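Local coordinates for FERM, ARHGEF and pleckstrin domain-containing protein 2 (PDB 4GYV) that acts as a guanine nucleotide exchange factor that activates RAC1, this chain being its Dbl homology (DH) domain, at residues R63-E68 / D93-N98; I11-L16 / Q71-W76; E27-W32 / L50-I55. All blocks are in the same frame, centred on the assembly; numbering follows the deposited sequence.

Interaction 1: R63-E68 / D93-N98; sequences RGFLHE and DILLRN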
loop_
_atom_site.group_PDB
_atom_site.type_symbol
_atom_site.label_atom_id
_atom_site.label_comp_id
_atom_site.label_asym_id
_atom_site.label_seq_id
_atom_site.Cartn_x
_atom_site.Cartn_y
_atom_site.Cartn_z
ATOM N N ARG A 63 -3.863 -3.120 15.771
ATOM C CA ARG A 63 -2.828 -2.195 15.402
ATOM C C ARG A 63 -1.626 -2.262 16.305
ATOM O O ARG A 63 -0.497 -2.115 15.848
ATOM C CB ARG A 63 -3.386 -0.795 15.349
ATOM C CG ARG A 63 -3.799 -0.487 13.962
ATOM C CD ARG A 63 -2.594 -0.167 13.131
ATOM N NE ARG A 63 -3.038 0.876 12.240
ATOM C CZ ARG A 63 -2.550 2.102 12.185
ATOM N NH1 ARG A 63 -1.517 2.471 12.919
ATOM N NH2 ARG A 63 -3.102 2.960 11.352
ATOM N N GLY A 64 -1.864 -2.494 17.583
ATOM C CA GLY A 64 -0.769 -2.614 18.518
ATOM C C GLY A 64 -0.055 -3.921 18.264
ATOM O O GLY A 64 1.168 -4.005 18.334
ATOM N N PHE A 65 -0.836 -4.946 17.964
ATOM C CA PHE A 65 -0.292 -6.250 17.662
ATOM C C PHE A 65 0.577 -6.206 16.410
ATOM O O PHE A 65 1.689 -6.734 16.385
ATOM C CB PHE A 65 -1.438 -7.226 17.454
ATOM C CG PHE A 65 -0.994 -8.618 17.200
ATOM C CD1 PHE A 65 -0.030 -9.200 17.998
ATOM C CD2 PHE A 65 -1.534 -9.354 16.157
ATOM C CE1 PHE A 65 0.389 -10.502 17.767
ATOM C CE2 PHE A 65 -1.121 -10.652 15.924
ATOM C CZ PHE A 65 -0.162 -11.229 16.740
ATOM N N LEU A 66 0.061 -5.579 15.364
ATOM C CA LEU A 66 0.785 -5.521 14.112
ATOM C C LEU A 66 2.088 -4.794 14.333
ATOM O O LEU A 66 3.127 -5.171 13.811
ATOM C CB LEU A 66 -0.029 -4.802 13.044
ATOM C CG LEU A 66 0.714 -4.490 11.737
ATOM C CD1 LEU A 66 1.201 -5.759 11.100
ATOM C CD2 LEU A 66 -0.168 -3.715 10.755
ATOM N N HIS A 67 2.032 -3.755 15.145
ATOM C CA HIS A 67 3.214 -2.944 15.372
ATOM C C HIS A 67 4.339 -3.764 15.985
ATOM O O HIS A 67 5.506 -3.622 15.615
ATOM C CB HIS A 67 2.873 -1.781 16.277
ATOM C CG HIS A 67 4.010 -0.842 16.479
ATOM N ND1 HIS A 67 4.817 -0.883 17.601
ATOM C CD2 HIS A 67 4.494 0.151 15.695
ATOM C CE1 HIS A 67 5.737 0.055 17.507
ATOM N NE2 HIS A 67 5.564 0.694 16.361
ATOM N N GLU A 68 3.964 -4.628 16.920
ATOM C CA GLU A 68 4.918 -5.446 17.630
ATOM C C GLU A 68 5.437 -6.563 16.724
ATOM O O GLU A 68 6.639 -6.845 16.692
ATOM C CB GLU A 68 4.278 -5.993 18.894
ATOM C CG GLU A 68 4.120 -4.956 19.990
ATOM C CD GLU A 68 3.473 -5.520 21.254
ATOM O OE1 GLU A 68 3.667 -6.716 21.547
ATOM O OE2 GLU A 68 2.747 -4.775 21.948
ATOM N N ASP A 93 6.801 -14.747 22.565
ATOM C CA ASP A 93 6.645 -13.785 23.649
ATOM C C ASP A 93 5.610 -12.737 23.282
ATOM O O ASP A 93 4.797 -12.338 24.120
ATOM C CB ASP A 93 7.976 -13.104 23.973
ATOM C CG ASP A 93 8.728 -12.651 22.729
ATOM O OD1 ASP A 93 8.527 -13.245 21.641
ATOM O OD2 ASP A 93 9.535 -11.708 22.843
ATOM N N ILE A 94 5.651 -12.308 22.021
ATOM C CA ILE A 94 4.744 -11.302 21.506
ATOM C C ILE A 94 3.326 -11.872 21.403
ATOM O O ILE A 94 2.373 -11.268 21.893
ATOM C CB ILE A 94 5.260 -10.767 20.160
ATOM C CG1 ILE A 94 6.583 -10.053 20.389
ATOM C CG2 ILE A 94 4.260 -9.827 19.491
ATOM C CD1 ILE A 94 7.149 -9.485 19.168
ATOM N N LEU A 95 3.205 -13.046 20.797
ATOM C CA LEU A 95 1.928 -13.737 20.717
ATOM C C LEU A 95 1.289 -13.899 22.086
ATOM O O LEU A 95 0.082 -13.714 22.264
ATOM C CB LEU A 95 2.112 -15.115 20.089
ATOM C CG LEU A 95 2.667 -15.098 18.671
ATOM C CD1 LEU A 95 2.819 -16.498 18.161
ATOM C CD2 LEU A 95 1.765 -14.297 17.759
ATOM N N LEU A 96 2.100 -14.261 23.061
ATOM C CA LEU A 96 1.564 -14.541 24.370
ATOM C C LEU A 96 1.069 -13.270 25.003
ATOM O O LEU A 96 0.019 -13.255 25.621
ATOM C CB LEU A 96 2.633 -15.151 25.239
ATOM C CG LEU A 96 2.314 -15.229 26.721
ATOM C CD1 LEU A 96 1.170 -16.170 26.927
ATOM C CD2 LEU A 96 3.541 -15.692 27.456
ATOM N N ARG A 97 1.837 -12.200 24.863
ATOM C CA ARG A 97 1.419 -10.920 25.416
ATOM C C ARG A 97 0.080 -10.511 24.777
ATOM O O ARG A 97 -0.894 -10.240 25.467
ATOM C CB ARG A 97 2.514 -9.858 25.219
ATOM C CG ARG A 97 2.151 -8.447 25.693
ATOM C CD ARG A 97 3.348 -7.489 25.751
ATOM N NE ARG A 97 3.958 -7.258 24.443
ATOM C CZ ARG A 97 5.189 -7.652 24.098
ATOM N NH1 ARG A 97 5.657 -7.396 22.874
ATOM N NH2 ARG A 97 5.965 -8.293 24.973
ATOM N N ASN A 98 0.019 -10.519 23.458
ATOM C CA ASN A 98 -1.209 -10.143 22.766
ATOM C C ASN A 98 -2.394 -11.102 22.934
ATOM O O ASN A 98 -3.527 -10.647 23.036
ATOM C CB ASN A 98 -0.933 -9.845 21.289
ATOM C CG ASN A 98 -0.030 -8.659 21.115
ATOM O OD1 ASN A 98 -0.498 -7.547 20.877
ATOM N ND2 ASN A 98 1.275 -8.872 21.285
#

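Interaction 2: I11-L16 / Q71-W76; sequences IAKEIL and QRLALW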
loop_
_atom_site.group_PDB
_atom_site.type_symbol
_atom_site.label_atom_id
_atom_site.label_comp_id
_atom_site.label_asym_id
_atom_site.label_seq_id
_atom_site.Cartn_x
_atom_site.Cartn_y
_atom_site.Cartn_z
ATOM N N ILE A 11 5.732 -19.228 9.591
ATOM C CA ILE A 11 4.490 -18.964 10.305
ATOM C C ILE A 11 4.466 -17.523 10.778
ATOM O O ILE A 11 3.471 -16.831 10.606
ATOM C CB ILE A 11 4.301 -19.909 11.490
ATOM C CG1 ILE A 11 4.174 -21.333 11.003
ATOM C CG2 ILE A 11 3.068 -19.539 12.292
ATOM C CD1 ILE A 11 4.418 -22.325 12.107
ATOM N N ALA A 12 5.574 -17.062 11.338
ATOM C CA ALA A 12 5.689 -15.667 11.755
ATOM C C ALA A 12 5.361 -14.740 10.601
ATOM O O ALA A 12 4.566 -13.815 10.739
ATOM C CB ALA A 12 7.084 -15.370 12.274
ATOM N N LYS A 13 5.953 -15.009 9.448
ATOM C CA LYS A 13 5.731 -14.147 8.305
ATOM C C LYS A 13 4.275 -14.235 7.825
ATOM O O LYS A 13 3.685 -13.223 7.432
ATOM C CB LYS A 13 6.722 -14.465 7.198
ATOM C CG LYS A 13 6.765 -13.366 6.167
ATOM C CD LYS A 13 7.925 -12.379 6.312
ATOM C CE LYS A 13 7.585 -11.067 5.562
ATOM N NZ LYS A 13 8.596 -10.663 4.525
ATOM N N GLU A 14 3.692 -15.431 7.898
ATOM C CA GLU A 14 2.286 -15.628 7.560
ATOM C C GLU A 14 1.381 -14.830 8.518
ATOM O O GLU A 14 0.396 -14.225 8.097
ATOM C CB GLU A 14 1.915 -17.128 7.554
ATOM C CG GLU A 14 2.451 -17.950 6.348
ATOM C CD GLU A 14 2.431 -19.490 6.568
ATOM O OE1 GLU A 14 1.893 -19.945 7.606
ATOM O OE2 GLU A 14 2.940 -20.255 5.697
ATOM N N ILE A 15 1.722 -14.818 9.806
ATOM C CA ILE A 15 0.975 -14.025 10.776
ATOM C C ILE A 15 1.013 -12.544 10.408
ATOM O O ILE A 15 -0.006 -11.860 10.374
ATOM C CB ILE A 15 1.539 -14.206 12.185
ATOM C CG1 ILE A 15 1.252 -15.614 12.706
ATOM C CG2 ILE A 15 0.936 -13.208 13.180
ATOM C CD1 ILE A 15 1.957 -15.855 14.031
ATOM N N LEU A 16 2.200 -12.056 10.111
ATOM C CA LEU A 16 2.377 -10.662 9.760
ATOM C C LEU A 16 1.630 -10.279 8.493
ATOM O O LEU A 16 0.829 -9.359 8.496
ATOM C CB LEU A 16 3.853 -10.380 9.561
ATOM C CG LEU A 16 4.124 -8.941 9.161
ATOM C CD1 LEU A 16 3.644 -8.089 10.279
ATOM C CD2 LEU A 16 5.586 -8.708 8.952
ATOM N N GLN A 71 8.021 -5.114 14.082
ATOM C CA GLN A 71 9.325 -4.787 14.629
ATOM C C GLN A 71 10.126 -6.060 14.635
ATOM O O GLN A 71 11.273 -6.104 14.191
ATOM C CB GLN A 71 9.188 -4.364 16.077
ATOM C CG GLN A 71 9.232 -2.887 16.391
ATOM C CD GLN A 71 9.465 -2.669 17.887
ATOM O OE1 GLN A 71 8.519 -2.559 18.673
ATOM N NE2 GLN A 71 10.731 -2.649 18.288
ATOM N N ARG A 72 9.488 -7.104 15.154
ATOM C CA ARG A 72 10.166 -8.339 15.470
ATOM C C ARG A 72 10.592 -9.026 14.194
ATOM O O ARG A 72 11.728 -9.460 14.080
ATOM C CB ARG A 72 9.274 -9.238 16.313
ATOM C CG ARG A 72 9.832 -10.613 16.556
ATOM C CD ARG A 72 11.128 -10.548 17.331
ATOM N NE ARG A 72 10.947 -9.914 18.631
ATOM C CZ ARG A 72 10.513 -10.534 19.729
ATOM N NH1 ARG A 72 10.206 -11.824 19.721
ATOM N NH2 ARG A 72 10.375 -9.852 20.850
ATOM N N LEU A 73 9.700 -9.088 13.219
ATOM C CA LEU A 73 10.015 -9.752 11.967
ATOM C C LEU A 73 11.157 -9.081 11.256
ATOM O O LEU A 73 11.941 -9.728 10.576
ATOM C CB LEU A 73 8.796 -9.809 11.052
ATOM C CG LEU A 73 8.001 -11.115 11.087
ATOM C CD1 LEU A 73 8.872 -12.213 10.536
ATOM C CD2 LEU A 73 7.518 -11.480 12.506
ATOM N N ALA A 74 11.281 -7.775 11.408
ATOM C CA ALA A 74 12.377 -7.099 10.723
ATOM C C ALA A 74 13.697 -7.388 11.437
ATOM O O ALA A 74 14.756 -7.443 10.816
ATOM C CB ALA A 74 12.104 -5.624 10.623
ATOM N N LEU A 75 13.628 -7.578 12.750
ATOM C CA LEU A 75 14.805 -7.939 13.512
ATOM C C LEU A 75 15.234 -9.363 13.179
ATOM O O LEU A 75 16.427 -9.685 13.128
ATOM C CB LEU A 75 14.522 -7.809 15.002
ATOM C CG LEU A 75 14.564 -6.393 15.558
ATOM C CD1 LEU A 75 14.351 -6.437 17.027
ATOM C CD2 LEU A 75 15.865 -5.778 15.250
ATOM N N TRP A 76 14.234 -10.205 12.954
ATOM C CA TRP A 76 14.421 -11.603 12.613
ATOM C C TRP A 76 15.053 -11.702 11.224
ATOM O O TRP A 76 16.042 -12.412 11.040
ATOM C CB TRP A 76 13.063 -12.302 12.664
ATOM C CG TRP A 76 13.104 -13.787 12.638
ATOM C CD1 TRP A 76 14.048 -14.573 12.057
ATOM C CD2 TRP A 76 12.136 -14.674 13.209
ATOM N NE1 TRP A 76 13.731 -15.901 12.231
ATOM C CE2 TRP A 76 12.565 -15.991 12.936
ATOM C CE3 TRP A 76 10.951 -14.483 13.929
ATOM C CZ2 TRP A 76 11.856 -17.114 13.361
ATOM C CZ3 TRP A 76 10.246 -15.597 14.357
ATOM C CH2 TRP A 76 10.700 -16.900 14.064
#

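Interaction 3: E27-W32 / L50-I55; sequences EVITVW and LLFSNI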
loop_
_atom_site.group_PDB
_atom_site.type_symbol
_atom_site.label_atom_id
_atom_site.label_comp_id
_atom_site.label_asym_id
_atom_site.label_seq_id
_atom_site.Cartn_x
_atom_site.Cartn_y
_atom_site.Cartn_z
ATOM N N GLU A 27 -10.433 -1.320 7.797
ATOM C CA GLU A 27 -10.535 0.083 7.383
ATOM C C GLU A 27 -11.708 0.356 6.419
ATOM O O GLU A 27 -12.194 1.478 6.352
ATOM C CB GLU A 27 -9.200 0.623 6.858
ATOM C CG GLU A 27 -8.117 0.552 7.917
ATOM C CD GLU A 27 -6.789 1.181 7.525
ATOM O OE1 GLU A 27 -6.501 1.410 6.320
ATOM O OE2 GLU A 27 -6.024 1.435 8.474
ATOM N N VAL A 28 -12.162 -0.664 5.696
ATOM C CA VAL A 28 -13.355 -0.529 4.877
ATOM C C VAL A 28 -14.515 -0.071 5.746
ATOM O O VAL A 28 -15.322 0.759 5.338
ATOM C CB VAL A 28 -13.780 -1.850 4.223
ATOM C CG1 VAL A 28 -15.057 -1.634 3.422
ATOM C CG2 VAL A 28 -12.693 -2.375 3.333
ATOM N N ILE A 29 -14.590 -0.609 6.956
ATOM C CA ILE A 29 -15.655 -0.222 7.876
ATOM C C ILE A 29 -15.318 1.020 8.665
ATOM O O ILE A 29 -16.091 1.971 8.682
ATOM C CB ILE A 29 -15.927 -1.312 8.892
ATOM C CG1 ILE A 29 -16.429 -2.565 8.195
ATOM C CG2 ILE A 29 -16.913 -0.829 9.923
ATOM C CD1 ILE A 29 -16.286 -3.792 9.086
ATOM N N THR A 30 -14.166 0.998 9.329
ATOM C CA THR A 30 -13.818 2.042 10.286
ATOM C C THR A 30 -13.591 3.402 9.654
ATOM O O THR A 30 -13.848 4.433 10.284
ATOM C CB THR A 30 -12.609 1.653 11.117
ATOM O OG1 THR A 30 -11.416 1.688 10.311
ATOM C CG2 THR A 30 -12.824 0.278 11.651
ATOM N N VAL A 31 -13.118 3.402 8.413
ATOM C CA VAL A 31 -12.844 4.644 7.736
ATOM C C VAL A 31 -13.807 4.915 6.595
ATOM O O VAL A 31 -14.516 5.913 6.606
ATOM C CB VAL A 31 -11.377 4.719 7.267
ATOM C CG1 VAL A 31 -11.155 5.878 6.302
ATOM C CG2 VAL A 31 -10.496 4.915 8.448
ATOM N N TRP A 32 -13.854 4.025 5.619
ATOM C CA TRP A 32 -14.507 4.357 4.356
ATOM C C TRP A 32 -16.020 4.338 4.389
ATOM O O TRP A 32 -16.666 5.216 3.798
ATOM C CB TRP A 32 -13.948 3.495 3.232
ATOM C CG TRP A 32 -12.494 3.705 3.192
ATOM C CD1 TRP A 32 -11.546 2.831 3.559
ATOM C CD2 TRP A 32 -11.815 4.911 2.840
ATOM N NE1 TRP A 32 -10.308 3.387 3.438
ATOM C CE2 TRP A 32 -10.441 4.671 2.995
ATOM C CE3 TRP A 32 -12.235 6.168 2.394
ATOM C CZ2 TRP A 32 -9.473 5.642 2.733
ATOM C CZ3 TRP A 32 -11.271 7.129 2.132
ATOM C CH2 TRP A 32 -9.910 6.858 2.299
ATOM N N LEU A 50 -23.693 1.144 18.183
ATOM C CA LEU A 50 -23.598 -0.314 18.282
ATOM C C LEU A 50 -22.498 -0.885 17.391
ATOM O O LEU A 50 -21.678 -1.704 17.819
ATOM C CB LEU A 50 -24.928 -0.958 17.913
ATOM C CG LEU A 50 -24.982 -2.476 17.962
ATOM C CD1 LEU A 50 -24.708 -2.999 19.350
ATOM C CD2 LEU A 50 -26.329 -2.927 17.486
ATOM N N LEU A 51 -22.478 -0.434 16.147
ATOM C CA LEU A 51 -21.470 -0.872 15.200
ATOM C C LEU A 51 -20.072 -0.446 15.634
ATOM O O LEU A 51 -19.221 -1.290 15.886
ATOM C CB LEU A 51 -21.778 -0.310 13.816
ATOM C CG LEU A 51 -20.682 -0.498 12.774
ATOM C CD1 LEU A 51 -20.296 -1.951 12.658
ATOM C CD2 LEU A 51 -21.157 0.035 11.447
ATOM N N PHE A 52 -19.830 0.857 15.735
ATOM C CA PHE A 52 -18.453 1.323 15.868
ATOM C C PHE A 52 -17.845 1.166 17.243
ATOM O O PHE A 52 -16.649 1.052 17.364
ATOM C CB PHE A 52 -18.300 2.739 15.350
ATOM C CG PHE A 52 -18.524 2.840 13.891
ATOM C CD1 PHE A 52 -17.610 2.297 13.008
ATOM C CD2 PHE A 52 -19.672 3.424 13.392
ATOM C CE1 PHE A 52 -17.820 2.358 11.647
ATOM C CE2 PHE A 52 -19.898 3.479 12.025
ATOM C CZ PHE A 52 -18.970 2.952 11.155
ATOM N N SER A 53 -18.683 1.123 18.264
ATOM C CA SER A 53 -18.248 0.907 19.628
ATOM C C SER A 53 -17.630 -0.481 19.801
ATOM O O SER A 53 -16.875 -0.711 20.747
ATOM C CB SER A 53 -19.440 1.078 20.562
ATOM O OG SER A 53 -19.646 -0.056 21.382
ATOM N N ASN A 54 -17.954 -1.398 18.889
ATOM C CA ASN A 54 -17.522 -2.787 18.996
ATOM C C ASN A 54 -16.575 -3.212 17.871
ATOM O O ASN A 54 -16.315 -4.424 17.688
ATOM C CB ASN A 54 -18.723 -3.725 19.002
ATOM C CG ASN A 54 -19.588 -3.556 20.217
ATOM O OD1 ASN A 54 -19.225 -3.979 21.321
ATOM N ND2 ASN A 54 -20.754 -2.950 20.027
ATOM N N ILE A 55 -16.096 -2.212 17.118
ATOM C CA ILE A 55 -15.104 -2.406 16.064
ATOM C C ILE A 55 -13.870 -1.555 16.321
ATOM O O ILE A 55 -12.744 -2.057 16.276
ATOM C CB ILE A 55 -15.644 -2.062 14.671
ATOM C CG1 ILE A 55 -16.652 -3.093 14.238
ATOM C CG2 ILE A 55 -14.543 -2.171 13.660
ATOM C CD1 ILE A 55 -16.019 -4.430 14.131
#

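Interaction 1: R63-E68 / D93-N98
Glu68 reaches over to Arg97 and Asn98, while Phe65, three residues earlier, lies against Asn98, Ile94 and Leu95. The two helices that bring them together run nearly antiparallel here, their local axes 10.5 Å apart at 169°. Beyond CG the Glu68 chain is extended, and a single oxygen does the polar work. Arg97 bends at chi3 (63°), which turns NE back toward that oxygen; its guanidinium then meets OE1 with its edge, near its own plane. Arg97 NH1 forms a salt bridge with Glu68 OE1, its modelled length doubtful, and Arg97 NE adds a weak bond to the same OE1 at 3.0 Å. Both nitrogens turn to OE1, and the carboxylate and guanidinium planes stand 46° apart, so this is not a flat two-oxygen fork. Asn98 comes from above the carboxylate plane, its ND2 donating to Glu68 OE1 at 3.2 Å. The amide is also tied to its own helix, ND2 to Ile94 O at 2.7 Å, and both partners lie close to the amide plane. On the apolar side of the contact, Phe65 CZ meets Leu95 CD2 at 3.8 Å, in the plane of the ring. Three donors, one of them weak, converge on Glu68 OE1 beside an apolar seam, an environment that would probably favour a charged Glu68, while the two bonds of ND2 fix the rotation of the Asn98 amide.

Interaction 2: I11-L16 / Q71-W76
Leu73 points into helix 7-39 and touches Ala12, Lys13 and Leu16, making this a worked example of helix packing carried almost wholly by carbon. The two helices pass at a signed angle of -143°, with axes 10.5 Å apart, and come nearest in backbone at Lys13 and Leu73.

The apolar contacts come first. Both methyls of Leu73 bear on the small Ala12, with CD2 lying 3.9 Å from Ala12 CB, and CD1 extends past it toward the backbone N and aliphatic chain of Lys13. In Leu16, CG stands anti to the backbone N (chi1 179°), and CD2, one bond further on, makes the touch at 4.0 Å from Leu73 CB as the two side chains slide past each other in opposite directions. An alanine in place of Leu73 would probably open a gap over Ala12 and take from Leu16 CD2 its contact with CG.

The aromatic contribution is smaller. Trp76, one turn further on, brings CZ3 obliquely to Ala12 CB at 3.8 Å; the indole is also engaged edge-to-face by Tyr9.

No hydrogen bond joins the segments, and the charged groups find partners outside them. Lys13 NZ makes a long, weak ion pair with Glu77, whereas Glu14, on another side of its helix, forms a salt bridge with Arg166.

With Ile11 and Ile15 packing on helix 152-170, helix 7-39 is gripped from two directions, an arrangement typical of the elongated, all-helical bundle of DH domains.

Interaction 3: E27-W32 / L50-I55
The turn that presents Ile29 and Thr30 to Phe52 and Ile55 is built round Glu27 O, a carbonyl oxygen gripped by two backbone N-H groups: Val31 N at 3.0 Å from Glu27 O, and Trp32 N at 3.1 Å from the same atom. The second bond spans five residues and marks a wider, pi-type turn within helix 7-39.

Across the contact the meeting is largely apolar, with no hydrogen bond between the segments, though the ring edge of Phe52 also meets a carbonyl oxygen: CE1 lies 3.5 Å from Ile29 O, near the ring plane. The same CE1 comes to 3.7 Å from Ile29 CG2, the two side chains crossing obliquely. One face of the ring is covered by its neighbour Leu51, whose CD2 sits off-centre toward the rim, and Arg34 adds a cation-pi contact. Thr30 meets Ile55 methyl to methyl, CG2 to CG2 at 3.6 Å, with the side chains at about a right angle. Thr30 CG2 is anti to the carbonyl carbon, while OG1 (chi1 71°) makes a weak bond back to Leu26 O.

The turn carrying Ile55 is itself braced: Asn54 ND2 donates to Leu50 O at 2.7 Å, in the carbonyl plane and on a lone pair. Ile29 and Leu51 both pack on Leu150, and Leu215 of a neighbouring subunit touches Val31 and Trp32.

Ile55 occupies the N-cap position of helix 56-77, and the contact sets the turn between helices 45-52 and 56-77 against the long first helix of the DH bundle.

Interactions 1 and 2 form one continuous patch: their centres are 11 Å apart, both use helix 56-77, and they join through a salt bridge from Arg72 NH2 to Asp93 OD2 at 2.8 Å. Packing of Leu66 on Leu16 and of Leu95 on Ile15 adds to it, so helices 7-39, 56-77 and 92-102 meet as a three-way set. Interaction 3 lies further along helix 7-39, its centre about 27 Å from that of interaction 2, on the opposite side of the chain's centre. It precedes interaction 1 in sequence, and its turn leads into helix 56-77. Helix 7-39 is shared by interactions 2 and 3 and helix 56-77 by interactions 1 and 2, tying the bundle at separate points along its length.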